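PDB 4N01: periplasmic binding protein from Veillonella parvula, which probably captures a metal-chelate ligand such as a siderophore, haem or corrinoid in the periplasm and delivers it to an ABC importer. Local coordinates for residues A[75-80]-A[177-182]; A[151-156]-A[172-177]. All coordinates share one frame; numbering follows the deposited sequence. Where two conformers were deposited one is given.

Interaction 1 (A[75-80]-A[177-182]); sequences EMMLQL and EIFGVK
Leu-80 and Val-181 are where the two backbones draw nearest, with Leu-80 CA 7.5 Å from Val-181 CA. Residues 75-79 are the last turn and a half of a helix that runs out at Leu-80. On the other side, helix 165-178 stops after Ile-178: Phe-179 is the first residue to leave helical angles, and Gly-180 turns the chain at positive phi. Val-181 then takes the N-cap position of the next helix, so the join between two helices faces the end of a third.

Met-77, a selenomethionine in this crystal, carries one half of the contact. Its chain runs extended as far as SE and then bends (chi3 65°), and this bend swings the terminal methyl onto the far end of the Phe-179 ring, where Met-77 CE lies 3.4 Å from Phe-179 CZ. The two side chains cross at about a right angle. Met-77 SE is 5.4 Å from the ring centroid and 42° off its normal, an oblique Met-aromatic contact. Phe-127 meets Phe-179 edge-to-face, while Met-86 of strand 86-90 packs on Met-77. The other half is looser: Val-181 CG2 comes 4.4 Å from Leu-80 CB and 4.2 Å from Leu-80 O.

Helix 165-178 ends in a Schellman motif with Gly-180 as its C-prime residue. Gly-180 N bonds to Glu-177 O, and Val-181 N reaches back to Gly-176 O at 2.8 Å. The turn leads directly into the long helix 182-203, which fits the helical linker between lobes known in metal-chelate-binding proteins of this family.

Interaction 2 (A[151-156]-A[172-177]); sequences NIWIPE and MIKLGE
The indole of Trp-153 lies against two successive residues of helix 165-178, Lys-174 and Leu-175. Followed in order, the helix first presents Met-172, whose side chain starts away from the strand and packs on Met-76 and Gln-79 of helix 71-79.

Lys-174 is the first to touch the indole, and it does so with its aliphatic base: Lys-174 CG sits 3.8 Å from Trp-153 NE1, obliquely to the ring. A bend at chi2 (67°) then carries the rest of the chain away from the indole, and the ammonium group NZ bonds to the carbonyl oxygen of Thr-45.

Leu-175 takes the six-membered end of the same ring system, crossing it at about a right angle. Leu-175 CB is 3.9 Å from Trp-153 CH2, and Leu-175 CD1 is likewise 3.9 Å from Trp-153 CZ3, so the leucine meets the benzo ring with both its base and one branch. The indole reaches this position because Trp-153 CG stands trans to the backbone N (chi1 177°). Pro-155 N, in the same segment, lies 3.9 Å above the plane of the Trp-153 ring, offset toward the rim. An alanine in place of Trp-153 would remove the indole and is likely to leave Leu-175 and Lys-174 CG without the ring they pack on, opening a gap between strand and helix.

Beyond Leu-175, Gly-176 and Glu-177 carry the helix toward its end. Strand 151-153 is one of the two edge strands of the five-stranded parallel sheet, bonded to strand 127-129 through Asn-151 and Trp-153. Trp-46 of strand 44-50 meets Trp-153 edge-to-face, so the indole lies where strand 44-50, this edge strand and helix 165-178 come together.

From the N terminus, the chain first reaches 75-80, at the end of the helix that connects strands 66-68 and 86-90. It then builds the other strands of the parallel sheet and arrives at 151-156. Interaction 2 closes a short loop when the chain comes back at 172-177, and interaction 1 closes a much longer one a few residues later at 177-182, so interaction 2 is nested inside it. Glu-177 belongs to both, and the centres lie about 8 Å apart. Packing of Leu-80 CD1 on Gly-176 N (3.6 Å) joins them directly. Helix 165-178 is thus held to edge strand 151-153 and to helix 71-79.

Interaction 1 (A[75-80]-A[177-182])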
loop_
_atom_site.group_PDB
_atom_site.type_symbol
_atom_site.label_atom_id
_atom_site.label_comp_id
_atom_site.label_asym_id
_atom_site.label_seq_id
_atom_site.Cartn_x
_atom_site.Cartn_y
_atom_site.Cartn_z
ATOM N N GLU A 75 -3.811 -4.539 -8.080
ATOM C CA GLU A 75 -2.718 -3.957 -8.852
ATOM C C GLU A 75 -1.512 -4.887 -8.925
ATOM O O GLU A 75 -0.900 -5.015 -9.987
ATOM C CB GLU A 75 -2.372 -2.533 -8.356
ATOM C CG GLU A 75 -3.571 -1.591 -8.565
ATOM C CD GLU A 75 -3.321 -0.126 -8.219
ATOM O OE1 GLU A 75 -2.291 0.203 -7.577
ATOM O OE2 GLU A 75 -4.178 0.716 -8.600
HETATM N N MSE A 76 -1.205 -5.566 -7.820
HETATM C CA MSE A 76 -0.107 -6.528 -7.804
HETATM C C MSE A 76 -0.341 -7.606 -8.840
HETATM O O MSE A 76 0.557 -7.948 -9.607
HETATM C CB MSE A 76 0.053 -7.150 -6.416
HETATM C CG MSE A 76 0.573 -6.146 -5.404
HETATM SE SE MSE A 76 0.546 -6.880 -3.606
HETATM C CE MSE A 76 1.862 -8.277 -3.848
HETATM N N MSE A 77 -1.560 -8.126 -8.881
HETATM C CA MSE A 77 -1.874 -9.189 -9.828
HETATM C C MSE A 77 -1.847 -8.697 -11.274
HETATM O O MSE A 77 -1.333 -9.385 -12.158
HETATM C CB MSE A 77 -3.217 -9.840 -9.487
HETATM C CG MSE A 77 -3.171 -10.644 -8.190
HETATM SE SE MSE A 77 -4.740 -11.778 -8.025
HETATM C CE MSE A 77 -4.418 -12.966 -9.534
ATOM N N LEU A 78 -2.377 -7.505 -11.521
ATOM C CA LEU A 78 -2.374 -6.960 -12.885
ATOM C C LEU A 78 -0.947 -6.671 -13.368
ATOM O O LEU A 78 -0.626 -6.844 -14.552
ATOM C CB LEU A 78 -3.242 -5.698 -12.970
ATOM C CG LEU A 78 -4.749 -5.914 -12.750
ATOM C CD1 LEU A 78 -5.472 -4.583 -12.634
ATOM C CD2 LEU A 78 -5.367 -6.756 -13.876
ATOM N N GLN A 79 -0.089 -6.248 -12.447
ATOM C CA GLN A 79 1.289 -5.922 -12.797
ATOM C C GLN A 79 2.001 -7.174 -13.310
ATOM O O GLN A 79 2.836 -7.095 -14.212
ATOM C CB GLN A 79 2.017 -5.335 -11.582
ATOM C CG GLN A 79 3.456 -4.895 -11.841
ATOM C CD GLN A 79 3.540 -3.678 -12.740
ATOM O OE1 GLN A 79 3.028 -2.608 -12.406
ATOM N NE2 GLN A 79 4.184 -3.836 -13.893
ATOM N N LEU A 80 1.644 -8.329 -12.747
ATOM C CA LEU A 80 2.249 -9.604 -13.149
ATOM C C LEU A 80 1.568 -10.190 -14.390
ATOM O O LEU A 80 1.887 -11.302 -14.816
ATOM C CB LEU A 80 2.209 -10.623 -11.998
ATOM C CG LEU A 80 3.054 -10.257 -10.771
ATOM C CD1 LEU A 80 3.041 -11.379 -9.743
ATOM C CD2 LEU A 80 4.469 -9.960 -11.199
ATOM N N GLU A 177 5.371 -16.871 -8.100
ATOM C CA GLU A 177 5.541 -18.319 -8.000
ATOM C C GLU A 177 4.187 -19.038 -7.965
ATOM O O GLU A 177 4.002 -20.056 -8.632
ATOM C CB GLU A 177 6.380 -18.675 -6.770
ATOM C CG GLU A 177 7.835 -18.222 -6.885
ATOM C CD GLU A 177 8.623 -18.370 -5.590
ATOM O OE1 GLU A 177 8.013 -18.321 -4.494
ATOM O OE2 GLU A 177 9.864 -18.521 -5.666
ATOM N N ILE A 178 3.245 -18.511 -7.188
ATOM C CA ILE A 178 1.913 -19.120 -7.092
ATOM C C ILE A 178 1.256 -19.218 -8.468
ATOM O O ILE A 178 0.578 -20.209 -8.791
ATOM C CB ILE A 178 0.986 -18.316 -6.127
ATOM C CG1 ILE A 178 1.491 -18.411 -4.682
ATOM C CG2 ILE A 178 -0.449 -18.839 -6.194
ATOM C CD1 ILE A 178 0.792 -17.430 -3.716
ATOM N N PHE A 179 1.486 -18.208 -9.303
ATOM C CA PHE A 179 0.814 -18.152 -10.596
ATOM C C PHE A 179 1.670 -18.619 -11.763
ATOM O O PHE A 179 1.303 -18.427 -12.919
ATOM C CB PHE A 179 0.240 -16.746 -10.831
ATOM C CG PHE A 179 -1.056 -16.516 -10.105
ATOM C CD1 PHE A 179 -2.270 -16.776 -10.741
ATOM C CD2 PHE A 179 -1.066 -16.107 -8.776
ATOM C CE1 PHE A 179 -3.471 -16.598 -10.067
ATOM C CE2 PHE A 179 -2.257 -15.932 -8.094
ATOM C CZ PHE A 179 -3.466 -16.178 -8.745
ATOM N N GLY A 180 2.796 -19.258 -11.460
ATOM C CA GLY A 180 3.659 -19.799 -12.498
ATOM C C GLY A 180 4.305 -18.744 -13.383
ATOM O O GLY A 180 4.656 -19.029 -14.531
ATOM N N VAL A 181 4.471 -17.531 -12.857
ATOM C CA VAL A 181 5.135 -16.462 -13.599
ATOM C C VAL A 181 6.270 -15.821 -12.797
ATOM O O VAL A 181 6.436 -14.595 -12.790
ATOM C CB VAL A 181 4.130 -15.379 -14.077
ATOM C CG1 VAL A 181 3.141 -15.976 -15.072
ATOM C CG2 VAL A 181 3.384 -14.765 -12.890
ATOM N N LYS A 182 7.053 -16.649 -12.112
ATOM C CA LYS A 182 8.180 -16.137 -11.321
ATOM C C LYS A 182 9.146 -15.218 -12.101
ATOM O O LYS A 182 9.553 -14.176 -11.570
ATOM C CB LYS A 182 8.939 -17.275 -10.619
ATOM C CG LYS A 182 9.978 -16.793 -9.606
ATOM C CD LYS A 182 10.763 -17.950 -8.983
ATOM C CE LYS A 182 11.900 -17.427 -8.110
ATOM N NZ LYS A 182 12.944 -18.474 -7.885
#

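Interaction 2 (A[151-156]-A[172-177])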
loop_
_atom_site.group_PDB
_atom_site.type_symbol
_atom_site.label_atom_id
_atom_site.label_comp_id
_atom_site.label_asym_id
_atom_site.label_seq_id
_atom_site.Cartn_x
_atom_site.Cartn_y
_atom_site.Cartn_z
ATOM N N ASN A 151 -8.143 -21.202 -1.741
ATOM C CA ASN A 151 -6.832 -20.877 -1.174
ATOM C C ASN A 151 -6.719 -19.379 -0.923
ATOM O O ASN A 151 -6.996 -18.577 -1.818
ATOM C CB ASN A 151 -5.721 -21.322 -2.132
ATOM C CG ASN A 151 -5.605 -22.839 -2.230
ATOM O OD1 ASN A 151 -5.676 -23.537 -1.217
ATOM N ND2 ASN A 151 -5.437 -23.352 -3.446
ATOM N N ILE A 152 -6.306 -18.990 0.284
ATOM C CA ILE A 152 -6.191 -17.579 0.620
ATOM C C ILE A 152 -4.727 -17.223 0.811
ATOM O O ILE A 152 -3.995 -17.931 1.510
ATOM C CB ILE A 152 -6.931 -17.251 1.929
ATOM C CG1 ILE A 152 -8.398 -17.671 1.823
ATOM C CG2 ILE A 152 -6.827 -15.763 2.241
ATOM C CD1 ILE A 152 -9.185 -17.492 3.117
ATOM N N TRP A 153 -4.298 -16.129 0.192
ATOM C CA TRP A 153 -2.921 -15.663 0.325
ATOM C C TRP A 153 -2.925 -14.182 0.613
ATOM O O TRP A 153 -3.635 -13.422 -0.047
ATOM C CB TRP A 153 -2.151 -15.894 -0.975
ATOM C CG TRP A 153 -0.753 -15.370 -0.908
ATOM C CD1 TRP A 153 0.303 -15.942 -0.264
ATOM C CD2 TRP A 153 -0.259 -14.158 -1.496
ATOM N NE1 TRP A 153 1.425 -15.166 -0.419
ATOM C CE2 TRP A 153 1.107 -14.067 -1.173
ATOM C CE3 TRP A 153 -0.841 -13.145 -2.265
ATOM C CZ2 TRP A 153 1.906 -13.000 -1.592
ATOM C CZ3 TRP A 153 -0.047 -12.089 -2.687
ATOM C CH2 TRP A 153 1.313 -12.028 -2.347
ATOM N N ILE A 154 -2.122 -13.761 1.582
ATOM C CA ILE A 154 -2.029 -12.342 1.931
ATOM C C ILE A 154 -0.569 -11.909 1.901
ATOM O O ILE A 154 0.280 -12.576 2.502
ATOM C CB ILE A 154 -2.581 -12.091 3.349
ATOM C CG1 ILE A 154 -4.065 -12.476 3.402
ATOM C CG2 ILE A 154 -2.388 -10.626 3.759
ATOM C CD1 ILE A 154 -4.631 -12.492 4.801
ATOM N N PRO A 155 -0.267 -10.813 1.182
ATOM C CA PRO A 155 1.111 -10.305 1.175
ATOM C C PRO A 155 1.633 -10.107 2.599
ATOM O O PRO A 155 0.939 -9.536 3.457
ATOM C CB PRO A 155 0.988 -8.961 0.456
ATOM C CG PRO A 155 -0.184 -9.161 -0.502
ATOM C CD PRO A 155 -1.153 -10.051 0.280
ATOM N N GLU A 156 2.840 -10.597 2.859
ATOM C CA GLU A 156 3.465 -10.374 4.158
ATOM C C GLU A 156 3.604 -8.894 4.467
ATOM O O GLU A 156 3.633 -8.505 5.636
ATOM C CB GLU A 156 4.834 -11.049 4.223
ATOM C CG GLU A 156 4.767 -12.577 4.206
ATOM C CD GLU A 156 4.159 -13.156 5.474
ATOM O OE1 GLU A 156 4.423 -12.607 6.569
ATOM O OE2 GLU A 156 3.414 -14.158 5.373
HETATM N N MSE A 172 5.808 -10.009 -4.162
HETATM C CA MSE A 172 5.602 -10.052 -5.607
HETATM C C MSE A 172 6.191 -11.330 -6.192
HETATM O O MSE A 172 5.595 -11.951 -7.068
HETATM C CB MSE A 172 6.197 -8.819 -6.287
HETATM C CG MSE A 172 5.326 -7.565 -6.124
HETATM SE SE MSE A 172 3.675 -7.707 -7.183
HETATM C CE MSE A 172 4.347 -7.030 -8.868
ATOM N N ILE A 173 7.364 -11.722 -5.696
ATOM C CA ILE A 173 7.996 -12.955 -6.155
ATOM C C ILE A 173 7.139 -14.172 -5.810
ATOM O O ILE A 173 6.921 -15.056 -6.650
ATOM C CB ILE A 173 9.400 -13.133 -5.551
ATOM C CG1 ILE A 173 10.297 -11.959 -5.955
ATOM C CG2 ILE A 173 10.020 -14.443 -6.013
ATOM C CD1 ILE A 173 10.631 -11.931 -7.435
ATOM N N LYS A 174 6.648 -14.206 -4.572
ATOM C CA LYS A 174 5.791 -15.300 -4.106
ATOM C C LYS A 174 4.502 -15.383 -4.920
ATOM O O LYS A 174 4.063 -16.471 -5.314
ATOM C CB LYS A 174 5.443 -15.096 -2.626
ATOM C CG LYS A 174 4.742 -16.287 -1.982
ATOM C CD LYS A 174 5.668 -17.504 -1.882
ATOM C CE LYS A 174 5.025 -18.582 -1.027
ATOM N NZ LYS A 174 5.916 -19.757 -0.868
ATOM N N LEU A 175 3.883 -14.232 -5.154
ATOM C CA LEU A 175 2.668 -14.184 -5.975
ATOM C C LEU A 175 2.976 -14.729 -7.360
ATOM O O LEU A 175 2.214 -15.539 -7.911
ATOM C CB LEU A 175 2.133 -12.749 -6.065
ATOM C CG LEU A 175 0.858 -12.499 -6.880
ATOM C CD1 LEU A 175 -0.309 -13.337 -6.380
ATOM C CD2 LEU A 175 0.499 -11.021 -6.818
ATOM N N GLY A 176 4.113 -14.299 -7.906
ATOM C CA GLY A 176 4.602 -14.819 -9.172
ATOM C C GLY A 176 4.754 -16.331 -9.152
ATOM O O GLY A 176 4.316 -17.006 -10.083
ATOM N N GLU A 177 5.371 -16.871 -8.100
ATOM C CA GLU A 177 5.541 -18.319 -8.000
ATOM C C GLU A 177 4.187 -19.038 -7.965
ATOM O O GLU A 177 4.002 -20.056 -8.632
ATOM C CB GLU A 177 6.380 -18.675 -6.770
ATOM C CG GLU A 177 7.835 -18.222 -6.885
ATOM C CD GLU A 177 8.623 -18.370 -5.590
ATOM O OE1 GLU A 177 8.013 -18.321 -4.494
ATOM O OE2 GLU A 177 9.864 -18.521 -5.666
#